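Local structure of TarM (Staphylococcus aureus subsp. aureus 21178, 4X7R) at residues Lys3-Val8 with Asp37-Asp42; Ser221-Asp226 with Ala242-Val247; Lys319-Ile324 with Val350-Tyr355. The protein is a GT-B-fold protein of the glycosyl transferases group 1 family, built from two Rossmann-like domains and an antiparallel beta-sheet extension, with uridine-5'-diphosphate bound in the model. The protein carries 1 engineered substitution. One frame throughout, in Å; residues are numbered along the deposited sequence.

Interaction 1. Residues Lys3-Val8 with Asp37-Asp42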
loop_
_atom_site.group_PDB
_atom_site.type_symbol
_atom_site.label_atom_id
_atom_site.label_comp_id
_atom_site.label_asym_id
_atom_site.label_seq_id
_atom_site.Cartn_x
_atom_site.Cartn_y
_atom_site.Cartn_z
ATOM N N LYS A 3 -18.873 3.361 -14.543
ATOM C CA LYS A 3 -17.727 4.020 -13.931
ATOM C C LYS A 3 -17.436 3.327 -12.616
ATOM O O LYS A 3 -18.351 3.008 -11.856
ATOM C CB LYS A 3 -17.911 5.544 -13.745
ATOM C CG LYS A 3 -16.597 6.203 -13.296
ATOM C CD LYS A 3 -16.584 7.724 -13.340
ATOM C CE LYS A 3 -15.276 8.220 -12.754
ATOM N NZ LYS A 3 -15.218 9.700 -12.631
ATOM N N ILE A 4 -16.148 3.082 -12.372
ATOM C CA ILE A 4 -15.645 2.358 -11.214
ATOM C C ILE A 4 -14.800 3.243 -10.286
ATOM O O ILE A 4 -13.971 4.036 -10.749
ATOM C CB ILE A 4 -14.915 1.079 -11.713
ATOM C CG1 ILE A 4 -15.892 0.157 -12.492
ATOM C CG2 ILE A 4 -14.257 0.325 -10.572
ATOM C CD1 ILE A 4 -15.213 -1.015 -13.216
ATOM N N PHE A 5 -15.015 3.074 -8.967
ATOM C CA PHE A 5 -14.310 3.777 -7.890
ATOM C C PHE A 5 -13.764 2.722 -6.966
ATOM O O PHE A 5 -14.512 1.933 -6.395
ATOM C CB PHE A 5 -15.249 4.751 -7.143
ATOM C CG PHE A 5 -15.891 5.777 -8.051
ATOM C CD1 PHE A 5 -17.054 5.475 -8.754
ATOM C CD2 PHE A 5 -15.350 7.056 -8.175
ATOM C CE1 PHE A 5 -17.649 6.428 -9.596
ATOM C CE2 PHE A 5 -15.937 8.005 -9.021
ATOM C CZ PHE A 5 -17.085 7.684 -9.723
ATOM N N MET A 6 -12.448 2.666 -6.883
ATOM C CA MET A 6 -11.703 1.646 -6.162
ATOM C C MET A 6 -11.047 2.251 -4.964
ATOM O O MET A 6 -10.192 3.109 -5.096
ATOM C CB MET A 6 -10.706 0.948 -7.102
ATOM C CG MET A 6 -11.354 0.481 -8.373
ATOM S SD MET A 6 -10.324 -0.437 -9.547
ATOM C CE MET A 6 -8.824 0.506 -9.577
ATOM N N MET A 7 -11.474 1.814 -3.795
ATOM C CA MET A 7 -11.122 2.386 -2.514
ATOM C C MET A 7 -10.038 1.720 -1.745
ATOM O O MET A 7 -10.003 0.490 -1.592
ATOM C CB MET A 7 -12.377 2.530 -1.667
ATOM C CG MET A 7 -13.381 3.478 -2.286
ATOM S SD MET A 7 -15.039 3.034 -1.744
ATOM C CE MET A 7 -14.771 2.918 -0.030
ATOM N N VAL A 8 -9.127 2.548 -1.283
ATOM C CA VAL A 8 -7.974 2.153 -0.466
ATOM C C VAL A 8 -7.635 3.317 0.488
ATOM O O VAL A 8 -8.024 4.465 0.236
ATOM C CB VAL A 8 -6.786 1.728 -1.386
ATOM C CG1 VAL A 8 -6.161 2.912 -2.150
ATOM C CG2 VAL A 8 -5.730 0.949 -0.629
ATOM N N ASP A 37 -11.315 4.617 -11.400
ATOM C CA ASP A 37 -10.467 5.511 -10.611
ATOM C C ASP A 37 -10.269 5.088 -9.179
ATOM O O ASP A 37 -10.987 4.223 -8.684
ATOM C CB ASP A 37 -10.949 6.958 -10.751
ATOM C CG ASP A 37 -10.988 7.404 -12.218
ATOM O OD1 ASP A 37 -9.939 7.297 -12.903
ATOM O OD2 ASP A 37 -12.061 7.833 -12.680
ATOM N N ILE A 38 -9.245 5.657 -8.522
ATOM C CA ILE A 38 -8.890 5.301 -7.151
ATOM C C ILE A 38 -9.364 6.373 -6.185
ATOM O O ILE A 38 -9.179 7.556 -6.454
ATOM C CB ILE A 38 -7.372 4.999 -7.058
ATOM C CG1 ILE A 38 -6.998 3.802 -8.056
ATOM C CG2 ILE A 38 -6.953 4.698 -5.597
ATOM C CD1 ILE A 38 -5.518 3.399 -8.162
ATOM N N VAL A 39 -10.018 5.959 -5.088
ATOM C CA VAL A 39 -10.483 6.869 -4.019
ATOM C C VAL A 39 -9.642 6.578 -2.770
ATOM O O VAL A 39 -9.604 5.431 -2.326
ATOM C CB VAL A 39 -11.993 6.726 -3.714
ATOM C CG1 VAL A 39 -12.445 7.758 -2.669
ATOM C CG2 VAL A 39 -12.830 6.810 -4.997
ATOM N N THR A 40 -8.949 7.602 -2.235
ATOM C CA THR A 40 -8.137 7.512 -1.017
ATOM C C THR A 40 -8.737 8.392 0.084
ATOM O O THR A 40 -9.547 9.274 -0.209
ATOM C CB THR A 40 -6.658 7.778 -1.282
ATOM O OG1 THR A 40 -6.484 9.135 -1.717
ATOM C CG2 THR A 40 -6.054 6.786 -2.274
ATOM N N PHE A 41 -8.353 8.130 1.358
ATOM C CA PHE A 41 -8.918 8.816 2.515
ATOM C C PHE A 41 -7.883 9.437 3.444
ATOM O O PHE A 41 -8.262 10.119 4.378
ATOM C CB PHE A 41 -9.877 7.858 3.287
ATOM C CG PHE A 41 -10.949 7.247 2.403
ATOM C CD1 PHE A 41 -12.096 7.963 2.076
ATOM C CD2 PHE A 41 -10.804 5.952 1.894
ATOM C CE1 PHE A 41 -13.078 7.409 1.237
ATOM C CE2 PHE A 41 -11.775 5.404 1.051
ATOM C CZ PHE A 41 -12.906 6.138 0.719
ATOM N N ASP A 42 -6.591 9.260 3.178
ATOM C CA ASP A 42 -5.581 9.844 4.048
ATOM C C ASP A 42 -5.307 11.309 3.677
ATOM O O ASP A 42 -5.692 11.794 2.603
ATOM C CB ASP A 42 -4.260 9.046 3.933
ATOM C CG ASP A 42 -3.631 9.182 2.561
ATOM O OD1 ASP A 42 -4.374 9.111 1.558
ATOM O OD2 ASP A 42 -2.394 9.338 2.488
#

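Interaction 2. Residues Ser221-Asp226 with Ala242-Val247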
loop_
_atom_site.group_PDB
_atom_site.type_symbol
_atom_site.label_atom_id
_atom_site.label_comp_id
_atom_site.label_asym_id
_atom_site.label_seq_id
_atom_site.Cartn_x
_atom_site.Cartn_y
_atom_site.Cartn_z
ATOM N N SER A 221 -22.757 3.159 -11.544
ATOM C CA SER A 221 -21.716 3.511 -10.564
ATOM C C SER A 221 -21.333 2.239 -9.813
ATOM O O SER A 221 -22.202 1.553 -9.256
ATOM C CB SER A 221 -22.219 4.565 -9.588
ATOM O OG SER A 221 -22.323 5.854 -10.169
ATOM N N ILE A 222 -20.045 1.894 -9.853
ATOM C CA ILE A 222 -19.539 0.677 -9.201
ATOM C C ILE A 222 -18.447 1.040 -8.205
ATOM O O ILE A 222 -17.461 1.692 -8.569
ATOM C CB ILE A 222 -19.047 -0.368 -10.247
ATOM C CG1 ILE A 222 -20.198 -0.795 -11.198
ATOM C CG2 ILE A 222 -18.379 -1.592 -9.548
ATOM C CD1 ILE A 222 -19.773 -1.107 -12.603
ATOM N N MET A 223 -18.636 0.621 -6.946
ATOM C CA MET A 223 -17.656 0.819 -5.885
ATOM C C MET A 223 -16.975 -0.510 -5.628
ATOM O O MET A 223 -17.638 -1.546 -5.472
ATOM C CB MET A 223 -18.320 1.316 -4.597
ATOM C CG MET A 223 -18.762 2.772 -4.691
ATOM S SD MET A 223 -19.662 3.337 -3.217
ATOM C CE MET A 223 -21.290 2.807 -3.631
ATOM N N ILE A 224 -15.646 -0.484 -5.593
ATOM C CA ILE A 224 -14.861 -1.675 -5.281
ATOM C C ILE A 224 -14.003 -1.301 -4.105
ATOM O O ILE A 224 -13.185 -0.390 -4.213
ATOM C CB ILE A 224 -14.003 -2.230 -6.463
ATOM C CG1 ILE A 224 -14.884 -2.661 -7.646
ATOM C CG2 ILE A 224 -13.104 -3.409 -5.974
ATOM C CD1 ILE A 224 -14.104 -2.978 -8.928
ATOM N N CYS A 225 -14.169 -1.984 -2.999
ATOM C CA CYS A 225 -13.351 -1.670 -1.857
ATOM C C CYS A 225 -12.223 -2.675 -1.765
ATOM O O CYS A 225 -12.472 -3.870 -1.599
ATOM C CB CYS A 225 -14.166 -1.606 -0.572
ATOM S SG CYS A 225 -13.156 -1.273 0.892
ATOM N N ASP A 226 -10.987 -2.177 -1.901
ATOM C CA ASP A 226 -9.745 -2.949 -1.854
ATOM C C ASP A 226 -9.101 -2.933 -0.480
ATOM O O ASP A 226 -8.638 -3.971 0.002
ATOM C CB ASP A 226 -8.778 -2.441 -2.929
ATOM C CG ASP A 226 -9.141 -2.908 -4.319
ATOM O OD1 ASP A 226 -9.011 -4.124 -4.583
ATOM O OD2 ASP A 226 -9.582 -2.058 -5.142
ATOM N N ALA A 242 -26.156 2.221 -6.776
ATOM C CA ALA A 242 -24.734 1.996 -7.004
ATOM C C ALA A 242 -24.329 0.624 -6.474
ATOM O O ALA A 242 -24.868 0.182 -5.461
ATOM C CB ALA A 242 -23.916 3.084 -6.349
ATOM N N GLN A 243 -23.449 -0.075 -7.213
ATOM C CA GLN A 243 -22.969 -1.397 -6.847
ATOM C C GLN A 243 -21.835 -1.326 -5.836
ATOM O O GLN A 243 -21.028 -0.373 -5.836
ATOM C CB GLN A 243 -22.536 -2.183 -8.096
ATOM C CG GLN A 243 -23.640 -2.245 -9.156
ATOM C CD GLN A 243 -23.253 -3.066 -10.339
ATOM O OE1 GLN A 243 -22.578 -4.086 -10.213
ATOM N NE2 GLN A 243 -23.718 -2.665 -11.515
ATOM N N LYS A 244 -21.780 -2.342 -4.958
ATOM C CA LYS A 244 -20.745 -2.426 -3.918
ATOM C C LYS A 244 -20.071 -3.779 -3.920
ATOM O O LYS A 244 -20.736 -4.816 -3.786
ATOM C CB LYS A 244 -21.302 -2.096 -2.515
ATOM C CG LYS A 244 -21.901 -0.689 -2.380
ATOM C CD LYS A 244 -22.461 -0.439 -0.978
ATOM C CE LYS A 244 -23.009 0.972 -0.785
ATOM N NZ LYS A 244 -23.387 1.213 0.643
ATOM N N TYR A 245 -18.736 -3.768 -4.041
ATOM C CA TYR A 245 -17.915 -4.987 -4.037
ATOM C C TYR A 245 -16.781 -4.809 -3.090
ATOM O O TYR A 245 -16.250 -3.710 -2.963
ATOM C CB TYR A 245 -17.321 -5.311 -5.438
ATOM C CG TYR A 245 -18.373 -5.577 -6.488
ATOM C CD1 TYR A 245 -18.944 -6.839 -6.625
ATOM C CD2 TYR A 245 -18.864 -4.549 -7.285
ATOM C CE1 TYR A 245 -19.965 -7.074 -7.544
ATOM C CE2 TYR A 245 -19.867 -4.780 -8.228
ATOM C CZ TYR A 245 -20.424 -6.040 -8.341
ATOM O OH TYR A 245 -21.447 -6.263 -9.220
ATOM N N GLY A 246 -16.398 -5.901 -2.452
ATOM C CA GLY A 246 -15.248 -5.927 -1.554
ATOM C C GLY A 246 -14.266 -6.904 -2.159
ATOM O O GLY A 246 -14.685 -7.986 -2.578
ATOM N N VAL A 247 -12.971 -6.514 -2.292
ATOM C CA VAL A 247 -11.946 -7.448 -2.776
ATOM C C VAL A 247 -11.069 -7.812 -1.574
ATOM O O VAL A 247 -10.472 -6.920 -0.970
ATOM C CB VAL A 247 -11.081 -6.942 -3.979
ATOM C CG1 VAL A 247 -9.941 -7.924 -4.292
ATOM C CG2 VAL A 247 -11.926 -6.690 -5.234
HETATM O O HOH W 1 -10.013 -6.147 1.461
#

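Interaction 3. Residues Lys319-Ile324 with Val350-Tyr355. With UDP (uridine-5'-diphosphate), chain E.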
loop_
_atom_site.group_PDB
_atom_site.type_symbol
_atom_site.label_atom_id
_atom_site.label_comp_id
_atom_site.label_asym_id
_atom_site.label_seq_id
_atom_site.Cartn_x
_atom_site.Cartn_y
_atom_site.Cartn_z
ATOM N N LYS A 319 24.410 -17.881 -10.910
ATOM C CA LYS A 319 23.677 -18.326 -9.726
ATOM C C LYS A 319 23.142 -17.142 -8.904
ATOM O O LYS A 319 23.689 -16.789 -7.856
ATOM C CB LYS A 319 24.536 -19.282 -8.881
ATOM C CG LYS A 319 25.009 -20.515 -9.633
ATOM C CD LYS A 319 26.250 -21.090 -8.996
ATOM C CE LYS A 319 26.751 -22.267 -9.777
ATOM N NZ LYS A 319 27.582 -23.158 -8.932
ATOM N N ILE A 320 22.072 -16.515 -9.405
ATOM C CA ILE A 320 21.437 -15.392 -8.731
ATOM C C ILE A 320 20.021 -15.806 -8.350
ATOM O O ILE A 320 19.215 -16.143 -9.226
ATOM C CB ILE A 320 21.463 -14.072 -9.567
ATOM C CG1 ILE A 320 22.816 -13.806 -10.292
ATOM C CG2 ILE A 320 20.962 -12.860 -8.760
ATOM C CD1 ILE A 320 24.033 -13.523 -9.435
ATOM N N VAL A 321 19.733 -15.805 -7.041
ATOM C CA VAL A 321 18.407 -16.121 -6.509
ATOM C C VAL A 321 17.789 -14.793 -6.101
ATOM O O VAL A 321 18.389 -14.045 -5.326
ATOM C CB VAL A 321 18.436 -17.156 -5.353
ATOM C CG1 VAL A 321 17.047 -17.356 -4.759
ATOM C CG2 VAL A 321 19.003 -18.487 -5.821
ATOM N N GLY A 322 16.629 -14.489 -6.660
ATOM C CA GLY A 322 15.947 -13.234 -6.381
ATOM C C GLY A 322 14.769 -13.334 -5.439
ATOM O O GLY A 322 14.168 -14.402 -5.292
ATOM N N HIS A 323 14.435 -12.201 -4.799
ATOM C CA HIS A 323 13.301 -12.059 -3.891
ATOM C C HIS A 323 12.899 -10.587 -3.883
ATOM O O HIS A 323 13.674 -9.748 -3.431
ATOM C CB HIS A 323 13.642 -12.565 -2.479
ATOM C CG HIS A 323 12.474 -12.592 -1.545
ATOM N ND1 HIS A 323 11.827 -13.766 -1.239
ATOM C CD2 HIS A 323 11.894 -11.584 -0.858
ATOM C CE1 HIS A 323 10.853 -13.432 -0.407
ATOM N NE2 HIS A 323 10.852 -12.128 -0.156
ATOM N N ILE A 324 11.708 -10.275 -4.437
ATOM C CA ILE A 324 11.165 -8.915 -4.531
ATOM C C ILE A 324 9.848 -8.858 -3.767
ATOM O O ILE A 324 8.859 -9.433 -4.228
ATOM C CB ILE A 324 10.981 -8.445 -6.015
ATOM C CG1 ILE A 324 12.268 -8.608 -6.865
ATOM C CG2 ILE A 324 10.477 -7.001 -6.070
ATOM C CD1 ILE A 324 12.015 -8.545 -8.414
ATOM N N VAL A 350 26.589 -18.993 -5.217
ATOM C CA VAL A 350 25.206 -18.527 -5.299
ATOM C C VAL A 350 24.929 -17.224 -4.519
ATOM O O VAL A 350 25.227 -17.129 -3.327
ATOM C CB VAL A 350 24.173 -19.669 -5.066
ATOM C CG1 VAL A 350 24.430 -20.398 -3.760
ATOM C CG2 VAL A 350 22.723 -19.178 -5.149
ATOM N N LYS A 351 24.381 -16.224 -5.227
ATOM C CA LYS A 351 24.036 -14.910 -4.697
ATOM C C LYS A 351 22.526 -14.802 -4.450
ATOM O O LYS A 351 21.731 -15.346 -5.220
ATOM C CB LYS A 351 24.471 -13.803 -5.678
ATOM C CG LYS A 351 25.980 -13.551 -5.760
ATOM C CD LYS A 351 26.321 -12.384 -6.717
ATOM C CE LYS A 351 26.039 -10.996 -6.163
ATOM N NZ LYS A 351 26.014 -9.956 -7.226
ATOM N N PHE A 352 22.137 -14.071 -3.392
ATOM C CA PHE A 352 20.745 -13.824 -3.043
ATOM C C PHE A 352 20.519 -12.320 -3.044
ATOM O O PHE A 352 21.145 -11.594 -2.262
ATOM C CB PHE A 352 20.368 -14.471 -1.694
ATOM C CG PHE A 352 20.266 -15.983 -1.706
ATOM C CD1 PHE A 352 21.408 -16.777 -1.696
ATOM C CD2 PHE A 352 19.028 -16.614 -1.693
ATOM C CE1 PHE A 352 21.313 -18.174 -1.717
ATOM C CE2 PHE A 352 18.935 -18.012 -1.702
ATOM C CZ PHE A 352 20.077 -18.782 -1.717
ATOM N N HIS A 353 19.669 -11.848 -3.978
ATOM C CA HIS A 353 19.309 -10.439 -4.148
ATOM C C HIS A 353 17.925 -10.217 -3.575
ATOM O O HIS A 353 16.938 -10.717 -4.129
ATOM C CB HIS A 353 19.326 -10.038 -5.633
ATOM C CG HIS A 353 20.686 -9.934 -6.252
ATOM N ND1 HIS A 353 20.876 -9.255 -7.441
ATOM C CD2 HIS A 353 21.876 -10.434 -5.841
ATOM C CE1 HIS A 353 22.164 -9.367 -7.714
ATOM N NE2 HIS A 353 22.803 -10.067 -6.779
ATOM N N ILE A 354 17.846 -9.472 -2.462
ATOM C CA ILE A 354 16.588 -9.209 -1.782
ATOM C C ILE A 354 16.202 -7.742 -1.939
ATOM O O ILE A 354 16.876 -6.864 -1.397
ATOM C CB ILE A 354 16.608 -9.699 -0.298
ATOM C CG1 ILE A 354 17.126 -11.163 -0.186
ATOM C CG2 ILE A 354 15.228 -9.539 0.359
ATOM C CD1 ILE A 354 17.357 -11.679 1.216
ATOM N N TYR A 355 15.114 -7.482 -2.687
ATOM C CA TYR A 355 14.598 -6.138 -2.932
ATOM C C TYR A 355 13.397 -5.822 -2.071
ATOM O O TYR A 355 12.597 -6.712 -1.767
ATOM C CB TYR A 355 14.225 -5.954 -4.410
ATOM C CG TYR A 355 15.419 -5.862 -5.335
ATOM C CD1 TYR A 355 15.999 -7.008 -5.875
ATOM C CD2 TYR A 355 15.958 -4.625 -5.692
ATOM C CE1 TYR A 355 17.085 -6.929 -6.742
ATOM C CE2 TYR A 355 17.045 -4.536 -6.564
ATOM C CZ TYR A 355 17.607 -5.692 -7.077
ATOM O OH TYR A 355 18.669 -5.622 -7.937
HETATM N N1 UDP E . 7.303 -4.542 -5.504
HETATM C C2 UDP E . 8.075 -3.687 -6.268
HETATM N N3 UDP E . 9.325 -3.420 -5.762
HETATM C C4 UDP E . 9.863 -3.889 -4.584
HETATM C C5 UDP E . 8.986 -4.733 -3.813
HETATM C C6 UDP E . 7.760 -5.030 -4.286
HETATM O O2 UDP E . 7.686 -3.198 -7.320
HETATM O O4 UDP E . 11.034 -3.588 -4.284
HETATM C "C1'" UDP E . 6.029 -5.009 -6.109
HETATM C "C2'" UDP E . 6.152 -6.314 -6.890
HETATM O "O2'" UDP E . 6.569 -6.071 -8.224
HETATM C "C3'" UDP E . 4.716 -6.838 -6.831
HETATM C "C4'" UDP E . 4.229 -6.350 -5.470
HETATM O "O4'" UDP E . 5.093 -5.256 -5.083
HETATM O "O3'" UDP E . 3.852 -6.440 -7.896
HETATM C "C5'" UDP E . 4.209 -7.403 -4.392
HETATM O "O5'" UDP E . 3.083 -8.263 -4.675
HETATM P PA UDP E . 2.710 -9.605 -3.878
HETATM O O1A UDP E . 1.338 -10.016 -4.252
HETATM O O2A UDP E . 3.733 -10.692 -4.244
HETATM O O3A UDP E . 2.792 -9.301 -2.347
HETATM P PB UDP E . 2.150 -8.157 -1.423
HETATM O O1B UDP E . 0.767 -7.820 -1.916
HETATM O O2B UDP E . 3.023 -6.898 -1.450
HETATM O O3B UDP E . 2.033 -8.684 -0.006
#

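Interaction 1. Residues Lys3-Val8 with Asp37-Asp42
Asp37 O is gripped twice by strand 3-7: Met6 N donates to it at 2.8 Å, arriving nearly along the C=O axis, and Phe5 CA makes a longer C-H...O contact. Val39 O repeats the pattern with Val8 N and Met7 CA. In the reverse sense, Asp37 N donates to Ile4 O at 2.8 Å. Val39 N reaches Met6 O at 2.9 Å from above the carbonyl plane, 42° out of it. The two parallel strands are the first two in chain order, neighbours inside the N-terminal Rossmann-like sheet, tied by helix 17-31 in a beta-alpha-beta crossover. Their side chains divide between the two faces. On the face of Phe5, Met7 and Val39, the Met7 chain bends at chi3 (49°), bringing CE obliquely to 3.8 Å from CZ of the Phe41 ring. Met7 CG lies against Val39 CB, while Val39 CG2 sits at the edge of the Phe5 ring, near its plane. Helix 203-214 packs over this side through Leu211, Tyr210 and Cys207. On the other face, Met6 CE meets Ile38 CG1 at 4.1 Å, and Met22 of helix 17-31 packs on Met6 and Val8. Beyond, Val8 CG1 touches Thr40 CG2 at 3.9 Å, the two side chains pointing the same way. At the start of the strands the extended Lys3 chain brings CE to 3.2 Å from Asp37 OD2; the salt bridge from NZ to that oxygen is long. Lys3 NZ also bonds Tyr67 OH, and Asp37 OD1 is held by Tyr30 OH and Lys65 N.

Interaction 2. Residues Ser221-Asp226 with Ala242-Val247
A turn at chi3 of Met223 (-85°) swings its CE over to segment 242-247, where it touches Ala242 CB at 3.8 Å and rests equally close to CG and CE of Lys244. On the other face of the sheet, CG2 of Ile222 stands anti to the backbone N and thereby meets the Tyr245 ring at its edge, near the ring plane, with CD2 3.8 Å away. The two segments are neighbouring parallel strands of the N-terminal Rossmann-like sheet, joined in a beta-alpha-beta unit through the short helix 231-235. Five backbone hydrogen bonds run alternately between them. The shortest is Cys225 N to Tyr245 O at 2.7 Å; the one from Tyr245 N to Met223 O is the most bent, at 143° about the hydrogen. The side chain of Gln243 lies beside Ile222, the flat amide carbon CD against Ile222 CG1. Tyr245 OH donates to Gln243 OE1 at 2.6 Å, with the oxygen in the plane of the ring, so two alternate residues of one strand brace each other over the sheet. Gln243 NE2 is bonded in turn to the carbonyls of Lys219 and Phe491. Helix 480-492 covers this face: Trp487 packs on Ile224 and Val247, Leu490 on Tyr245 and Phe491 on Ile222. Toward the C-terminal ends of the strands, Ile224 CG2 presses on Val247 CG2 at 3.6 Å. Asp226 OD1 lies against Val247 CB and is itself held by Arg25 in a salt bridge and by His249 NE2. A water bridges the end of the pair, donating to Asp226 O at 3.0 Å and to Val247 O at 2.6 Å.

Interaction 3. Residues Lys319-Ile324 with Val350-Tyr355
Strands 320-324 and 351-355, connected through helix 333-346, form the first beta-alpha-beta unit of the C-terminal Rossmann-like domain, and their carboxyl ends border the uridine-5'-diphosphate pocket. There Ile324 CG2 lies 3.5 Å from C4 of the uracil ring, and the chain at Tyr355 passes close to uracil O4. Five hydrogen bonds join the parallel strands; Val321 N to Lys351 O is the shortest at 2.7 Å, while His323 N to His353 O is longer and bent to 133°. On the face of Ile320 and His353, CG2 of Ile320 stands directly over the middle of the imidazole, 3.7 Å from the centroid and only 2° off the ring normal, a CH-pi contact. Its other branch, with chi2 at -67°, brings CD1 to 3.7 Å from Lys351 CD. On the opposite face Val321 CB sits above the Phe352 ring, offset toward the rim, and Val321 CG1 touches CE2 of that ring at 3.7 Å. Val321 CG2 meets Val350 CG2, and helix 446-457 packs on this group through Ile453 and Val457. At the far end, Lys319 NZ is bonded to Asn458 and Asp347. Along the edge of the His353 ring, Lys351 folds at chi3 and gives a weak bond from NZ to NE2, 3.2 Å long. If NE2 accepts this weak bond, it is probably unprotonated, and the nearby ammonium group would disfavour a second proton on the ring.

Interactions 1 and 2 belong to one sheet, their centres about 9 Å apart. Strand 3-7 of interaction 1 pairs with 36-40 on one edge and on the other with strand 221-225 of interaction 2, where Phe5 O and Ile224 N approach to 2.8 Å, a probable hydrogen bond. Interaction 3 lies in the other Rossmann-like domain, its centre about 35 Å from that of interaction 1 and about 38 Å from that of interaction 2. Ligands lie between the domains: from side chain to ligand, Phe41 is about 4 Å from the glycan's 2-deoxy-3,6-di-O-sulfo-2-(sulfoamino)-alpha-D-glucopyranose unit and Val247 about 6 Å from (2S)-2,3-dihydroxypropyl 2-acetamido-2-deoxy-alpha-D-glucopyranoside, whereas Ile324 of interaction 3 touches uridine-5'-diphosphate directly.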